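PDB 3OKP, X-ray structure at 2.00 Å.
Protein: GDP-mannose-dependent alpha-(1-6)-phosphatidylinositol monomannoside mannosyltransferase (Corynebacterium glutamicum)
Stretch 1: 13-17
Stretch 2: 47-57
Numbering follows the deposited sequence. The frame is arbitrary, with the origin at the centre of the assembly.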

# COMPACT_ATOMS: atom_id res chain seq x y z
N ASP A 13 9.34 -13.08 -0.80
CA ASP A 13 8.58 -12.26 0.14
C ASP A 13 7.25 -12.91 0.49
O ASP A 13 6.24 -12.69 -0.19
CB ASP A 13 8.32 -10.87 -0.46
CG ASP A 13 9.58 -10.20 -0.97
OD1 ASP A 13 10.53 -9.99 -0.18
OD2 ASP A 13 9.62 -9.87 -2.18
N PHE A 14 7.24 -13.72 1.54
CA PHE A 14 6.03 -14.42 1.96
C PHE A 14 5.96 -14.45 3.49
O PHE A 14 7.01 -14.49 4.14
CB PHE A 14 6.02 -15.84 1.38
CG PHE A 14 4.65 -16.49 1.35
CD1 PHE A 14 3.66 -16.02 0.50
CD2 PHE A 14 4.38 -17.58 2.17
CE1 PHE A 14 2.39 -16.62 0.47
CE2 PHE A 14 3.12 -18.19 2.15
CZ PHE A 14 2.13 -17.71 1.30
N PRO A 15 4.74 -14.40 4.06
CA PRO A 15 4.59 -14.65 5.50
C PRO A 15 5.22 -15.98 5.92
O PRO A 15 5.42 -16.85 5.07
CB PRO A 15 3.07 -14.69 5.68
CG PRO A 15 2.54 -13.85 4.58
CD PRO A 15 3.46 -14.07 3.42
N PRO A 16 5.50 -16.17 7.23
CA PRO A 16 5.12 -15.34 8.38
C PRO A 16 5.89 -14.02 8.55
O PRO A 16 5.52 -13.21 9.40
CB PRO A 16 5.35 -16.27 9.57
CG PRO A 16 6.45 -17.16 9.13
CD PRO A 16 6.27 -17.35 7.65
N ARG A 17 6.95 -13.82 7.77
CA ARG A 17 7.70 -12.56 7.80
C ARG A 17 6.78 -11.37 7.51
O ARG A 17 5.92 -11.44 6.62
CB ARG A 17 8.87 -12.59 6.80
CG ARG A 17 9.82 -11.39 6.89
CD ARG A 17 11.01 -11.55 5.96
NE ARG A 17 11.82 -10.33 5.90
N GLU A 47 10.45 -23.77 11.53
CA GLU A 47 9.28 -24.08 12.37
C GLU A 47 8.17 -23.03 12.26
O GLU A 47 6.99 -23.37 12.25
CB GLU A 47 9.69 -24.32 13.84
CG GLU A 47 10.20 -23.10 14.59
N GLU A 48 8.56 -21.75 12.17
CA GLU A 48 7.60 -20.66 12.00
C GLU A 48 6.88 -20.73 10.65
O GLU A 48 5.68 -20.47 10.58
CB GLU A 48 8.29 -19.30 12.18
CG GLU A 48 8.71 -19.00 13.62
CD GLU A 48 9.51 -17.71 13.74
N ALA A 49 7.62 -21.08 9.60
CA ALA A 49 7.05 -21.25 8.26
C ALA A 49 6.07 -22.43 8.21
O ALA A 49 4.98 -22.30 7.67
CB ALA A 49 8.16 -21.43 7.23
N HIS A 50 6.48 -23.56 8.79
CA HIS A 50 5.61 -24.74 8.88
C HIS A 50 4.31 -24.43 9.63
O HIS A 50 3.23 -24.85 9.20
CB HIS A 50 6.33 -25.91 9.55
CG HIS A 50 7.43 -26.50 8.72
ND1 HIS A 50 8.71 -26.70 9.20
CD2 HIS A 50 7.43 -26.94 7.44
CE1 HIS A 50 9.45 -27.24 8.25
NE2 HIS A 50 8.70 -27.39 7.17
N ALA A 51 4.42 -23.69 10.73
CA ALA A 51 3.27 -23.31 11.54
C ALA A 51 2.30 -22.41 10.78
O ALA A 51 1.08 -22.57 10.88
CB ALA A 51 3.72 -22.65 12.85
N TYR A 52 2.85 -21.46 10.02
CA TYR A 52 2.03 -20.56 9.21
C TYR A 52 1.35 -21.28 8.05
O TYR A 52 0.15 -21.10 7.82
CB TYR A 52 2.84 -19.37 8.69
CG TYR A 52 2.01 -18.37 7.92
CD1 TYR A 52 1.26 -17.40 8.59
CD2 TYR A 52 1.94 -18.42 6.52
CE1 TYR A 52 0.48 -16.49 7.88
CE2 TYR A 52 1.15 -17.52 5.81
CZ TYR A 52 0.43 -16.56 6.50
OH TYR A 52 -0.34 -15.65 5.81
N ASP A 53 2.11 -22.10 7.33
CA ASP A 53 1.61 -22.83 6.16
C ASP A 53 0.48 -23.80 6.52
O ASP A 53 -0.42 -24.04 5.72
CB ASP A 53 2.75 -23.57 5.46
CG ASP A 53 3.81 -22.62 4.89
OD1 ASP A 53 3.60 -21.39 4.88
OD2 ASP A 53 4.87 -23.12 4.45
N LYS A 54 0.55 -24.34 7.74
CA LYS A 54 -0.46 -25.24 8.29
C LYS A 54 -1.84 -24.56 8.40
O LYS A 54 -2.87 -25.25 8.41
CB LYS A 54 0.01 -25.75 9.66
CG LYS A 54 -0.81 -26.88 10.28
CD LYS A 54 -0.61 -28.21 9.57
CE LYS A 54 -1.33 -29.33 10.31
NZ LYS A 54 -1.58 -30.50 9.42
N THR A 55 -1.86 -23.23 8.49
CA THR A 55 -3.11 -22.48 8.63
C THR A 55 -3.80 -22.19 7.29
O THR A 55 -4.97 -21.81 7.27
CB THR A 55 -2.91 -21.13 9.39
OG1 THR A 55 -2.19 -20.20 8.56
CG2 THR A 55 -2.17 -21.34 10.70
N LEU A 56 -3.08 -22.39 6.19
CA LEU A 56 -3.57 -22.02 4.86
C LEU A 56 -4.37 -23.13 4.18
O LEU A 56 -4.19 -24.31 4.48
CB LEU A 56 -2.39 -21.58 3.97
CG LEU A 56 -1.47 -20.48 4.53
CD1 LEU A 56 -0.28 -20.23 3.61
CD2 LEU A 56 -2.24 -19.18 4.78
N ASP A 57 -5.26 -22.74 3.27
CA ASP A 57 -6.04 -23.71 2.48
C ASP A 57 -5.47 -23.93 1.07
O ASP A 57 -6.09 -24.59 0.24
CB ASP A 57 -7.54 -23.35 2.43
CG ASP A 57 -7.81 -21.97 1.83
OD1 ASP A 57 -6.87 -21.20 1.55
OD2 ASP A 57 -9.01 -21.65 1.65

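What lies at the centre of this contact? The ring of Tyr 52 does, projecting from the helix toward the loop with chi1 near 180° (t). Pro 15, whose CA-to-CB bond points back toward the helix, sets its CB over one face of that ring, 3.3 Å from Tyr 52 CZ. The same Pro 15 CB stands 3.7 Å from the centroid of the Tyr 52 ring and 27° off the ring normal, the geometry of a CH-pi interaction. Methylene hydrogens of proline carry a slight positive charge, and the electron-rich face of an aromatic ring receives them well; dispersion between the two apolar surfaces adds to the attraction. Pro 16 N lies over the same face, so the backbone between the two prolines joins the packing.

How does the loop bring two successive prolines against one helix? The peptide bond between Pro 15 and Pro 16 is cis, which turns the chain sharply; the CA-to-CB bond of Pro 15 points toward the helix, and that of Pro 16 points sideways. The backbones come nearest here, with Pro 16 CA 6.1 Å from Tyr 52 CA. Around this point the Pro 16 ring rests along one side of the helix. Pro 16 CB packs 4.1 Å from Tyr 52 CB, Pro 16 CD approaches Ala 49 CA at 4.0 Å, and Pro 16 CG reaches Glu 48 O at 3.7 Å. The spacing of Glu 48, Ala 49 and Tyr 52 is that of residues sharing a helical face, and the small side chain of Ala 49 adds little bulk beside the proline.

What does Phe 14 add? Its CB leaves sideways, but the ring carries the end of the side chain closer to the second stretch. Phe 14 CE2 meets Tyr 52 CE2 at 4.2 Å, at the edge of the tyrosine ring, while Phe 14 CZ lies 4.2 Å from Leu 56 CD1, which sits at the phenylalanine's own edge. These are van der Waals contacts between apolar groups. Leu 56 closes a type I beta turn that begins at Asp 53, with Leu 56 N donating to Asp 53 O at 3.2 Å; the CA-to-CB bond of Leu 56 points toward the loop. Thr 55 OG1, inside the turn, donates a hydrogen bond of 2.6 Å back to Tyr 52 O, just before it.

Where does the contact become polar? At its margin, Asp 53 OD1 lies near the plane of the Phe 14 ring, 4.2 Å from Phe 14 CE2. A carboxylate oxygen is better placed at the weakly positive rim of an aromatic ring than over its face, although both oxygens of Asp 53 find their hydrogen bonds elsewhere in the structure. Glu 48 O, near Pro 16, already accepts Tyr 52 N at 3.1 Å within the helix, and proline has no amide hydrogen to offer. No hydrogen bond joins the two stretches among the modelled atoms; their contact rests on shape and apolar packing.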